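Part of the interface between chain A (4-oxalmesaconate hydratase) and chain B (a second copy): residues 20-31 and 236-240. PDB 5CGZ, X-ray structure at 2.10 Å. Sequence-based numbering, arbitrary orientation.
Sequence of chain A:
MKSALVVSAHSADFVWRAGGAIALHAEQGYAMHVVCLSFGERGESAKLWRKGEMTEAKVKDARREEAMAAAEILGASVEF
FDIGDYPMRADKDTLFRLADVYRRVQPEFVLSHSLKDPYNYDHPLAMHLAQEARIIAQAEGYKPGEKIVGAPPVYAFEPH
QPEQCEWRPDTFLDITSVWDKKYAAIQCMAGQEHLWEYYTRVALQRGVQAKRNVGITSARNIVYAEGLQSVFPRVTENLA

Chain A (20-31) GAIALHAEQGYA
Chain B (236-240) TENLA

The side-chain amide of Asn B238 uses both its nitrogen and its oxygen in hydrogen bonds: ND2 donates to Gln A28 OE1 (2.9 Å) and to Tyr A30 OH, while OD1 accepts from Ala B240 N (2.9 Å), pinning the C-terminal residue of its own chain. With Asn B238 at chi1 t and chi2 -86° and Tyr A30 at chi1 m and chi2 76°, ND2 of Asn B238 reaches OH of Tyr A30 at 3.0 Å, nearly in line (176°). Chain A supplies a helix that begins earlier in the chain, is kinked at Gly A20 and Ala A21, and leads into a turn where Gly A29 adopts phi/psi 91/20 and Tyr A30 N returns to His A25 O (3.0 Å). The chain B stretch is an irregular C-terminal tail, extended at Asn B238 (-151/135) and bent at Glu B237 (-117/10) and Leu B239 (-101/4). CA of Leu A24 lies nearest CA of Glu B237 (7.8 Å) and CA of His A25 nearest CA of Asn B238 (7.1 Å), so the numbering rises together across these two pairs.

Gln A28 (chi1 m, chi2 t, chi3 37°) completes a two-way exchange, its NE2 donating to Glu B237 O at 2.8 Å. His A25 (chi1 m, chi2 83°) donates from ND1 to Ala A21 O (2.8 Å), leaving NE2 to accept a hydrogen bond from Leu B239 N at 3.0 Å, near the ring plane. Leu A24 (t, p), its CB toward chain B, packs CD2 3.5 Å from the carbonyl oxygen Glu B237 O; the apolar pair, Leu B239 CD1 (m, t) and Ala A21 CB, is looser at 4.4 Å.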

# COMPACT_ATOMS: atom_id res chain seq x y z
N GLY A 20 -2.32 -13.58 27.22
CA GLY A 20 -1.22 -14.52 27.06
C GLY A 20 0.14 -13.86 27.23
O GLY A 20 0.98 -14.34 27.97
N ALA A 21 0.35 -12.75 26.52
CA ALA A 21 1.63 -12.06 26.57
C ALA A 21 1.94 -11.61 28.00
O ALA A 21 3.09 -11.67 28.44
CB ALA A 21 1.63 -10.86 25.61
N ILE A 22 0.92 -11.16 28.71
CA ILE A 22 1.10 -10.70 30.09
C ILE A 22 1.53 -11.86 31.01
O ILE A 22 2.55 -11.78 31.70
CB ILE A 22 -0.18 -10.02 30.63
CG1 ILE A 22 -0.44 -8.71 29.87
CG2 ILE A 22 -0.06 -9.76 32.13
CD1 ILE A 22 -1.79 -8.07 30.13
N ALA A 23 0.75 -12.94 30.98
CA ALA A 23 1.03 -14.11 31.82
C ALA A 23 2.38 -14.73 31.48
O ALA A 23 3.12 -15.14 32.38
CB ALA A 23 -0.08 -15.15 31.68
N LEU A 24 2.70 -14.78 30.19
CA LEU A 24 3.94 -15.41 29.76
C LEU A 24 5.16 -14.63 30.27
O LEU A 24 6.10 -15.22 30.82
CB LEU A 24 4.00 -15.54 28.22
CG LEU A 24 5.16 -16.37 27.66
CD1 LEU A 24 5.00 -17.84 28.03
CD2 LEU A 24 5.31 -16.21 26.15
N HIS A 25 5.16 -13.32 30.09
CA HIS A 25 6.33 -12.54 30.50
C HIS A 25 6.41 -12.41 32.03
O HIS A 25 7.51 -12.33 32.59
CB HIS A 25 6.33 -11.16 29.82
CG HIS A 25 6.64 -11.22 28.36
ND1 HIS A 25 5.69 -11.50 27.40
CD2 HIS A 25 7.82 -11.08 27.69
CE1 HIS A 25 6.26 -11.51 26.21
NE2 HIS A 25 7.55 -11.25 26.35
N ALA A 26 5.27 -12.39 32.71
CA ALA A 26 5.28 -12.40 34.17
C ALA A 26 6.05 -13.62 34.69
O ALA A 26 6.85 -13.51 35.63
CB ALA A 26 3.85 -12.39 34.72
N GLU A 27 5.85 -14.77 34.05
CA GLU A 27 6.55 -15.99 34.46
C GLU A 27 8.03 -15.93 34.12
O GLU A 27 8.84 -16.69 34.66
CB GLU A 27 5.90 -17.22 33.83
CG GLU A 27 4.49 -17.46 34.34
CD GLU A 27 3.91 -18.80 33.92
OE1 GLU A 27 4.59 -19.55 33.18
OE2 GLU A 27 2.78 -19.12 34.35
N GLN A 28 8.39 -15.01 33.22
CA GLN A 28 9.80 -14.80 32.92
C GLN A 28 10.45 -13.77 33.84
O GLN A 28 11.60 -13.37 33.62
CB GLN A 28 9.96 -14.37 31.46
CG GLN A 28 9.75 -15.51 30.47
CD GLN A 28 9.68 -15.02 29.04
OE1 GLN A 28 10.38 -14.09 28.65
NE2 GLN A 28 8.81 -15.64 28.26
N GLY A 29 9.72 -13.33 34.86
CA GLY A 29 10.28 -12.37 35.80
C GLY A 29 10.04 -10.91 35.46
O GLY A 29 10.76 -10.03 35.94
N TYR A 30 9.03 -10.65 34.63
CA TYR A 30 8.66 -9.27 34.28
C TYR A 30 7.61 -8.73 35.22
O TYR A 30 6.64 -9.43 35.54
CB TYR A 30 8.11 -9.18 32.85
CG TYR A 30 9.14 -9.25 31.75
CD1 TYR A 30 9.71 -10.46 31.39
CD2 TYR A 30 9.50 -8.11 31.04
CE1 TYR A 30 10.63 -10.53 30.36
CE2 TYR A 30 10.42 -8.17 30.02
CZ TYR A 30 10.98 -9.38 29.68
OH TYR A 30 11.90 -9.45 28.66
N ALA A 31 7.79 -7.49 35.65
CA ALA A 31 6.73 -6.74 36.30
C ALA A 31 5.85 -6.16 35.20
O ALA A 31 6.19 -5.14 34.59
CB ALA A 31 7.28 -5.64 37.21
N THR B 236 8.18 -16.54 18.60
CA THR B 236 9.03 -16.31 19.75
C THR B 236 8.29 -16.52 21.08
O THR B 236 7.06 -16.66 21.11
CB THR B 236 9.60 -14.87 19.72
OG1 THR B 236 10.54 -14.71 20.79
CG2 THR B 236 8.48 -13.82 19.87
N GLU B 237 9.04 -16.52 22.17
CA GLU B 237 8.46 -16.56 23.51
C GLU B 237 8.81 -15.31 24.30
O GLU B 237 8.56 -15.23 25.50
CB GLU B 237 8.92 -17.80 24.27
CG GLU B 237 8.20 -19.07 23.86
CD GLU B 237 8.84 -20.33 24.42
OE1 GLU B 237 9.84 -20.21 25.18
OE2 GLU B 237 8.37 -21.44 24.11
N ASN B 238 9.39 -14.32 23.63
CA ASN B 238 9.74 -13.09 24.34
C ASN B 238 9.73 -11.88 23.42
O ASN B 238 10.27 -11.93 22.32
CB ASN B 238 11.12 -13.24 25.00
CG ASN B 238 11.56 -11.97 25.72
OD1 ASN B 238 12.14 -11.08 25.11
ND2 ASN B 238 11.26 -11.89 27.01
N LEU B 239 9.13 -10.79 23.89
CA LEU B 239 8.87 -9.63 23.03
C LEU B 239 9.85 -8.48 23.20
O LEU B 239 9.68 -7.44 22.57
CB LEU B 239 7.44 -9.11 23.27
CG LEU B 239 6.34 -10.07 22.82
CD1 LEU B 239 4.96 -9.52 23.13
CD2 LEU B 239 6.47 -10.41 21.32
N ALA B 240 10.88 -8.65 24.02
CA ALA B 240 11.85 -7.57 24.24
C ALA B 240 12.72 -7.35 22.99
O ALA B 240 13.36 -6.31 22.83
CB ALA B 240 12.73 -7.86 25.45
OXT ALA B 240 12.79 -8.23 22.13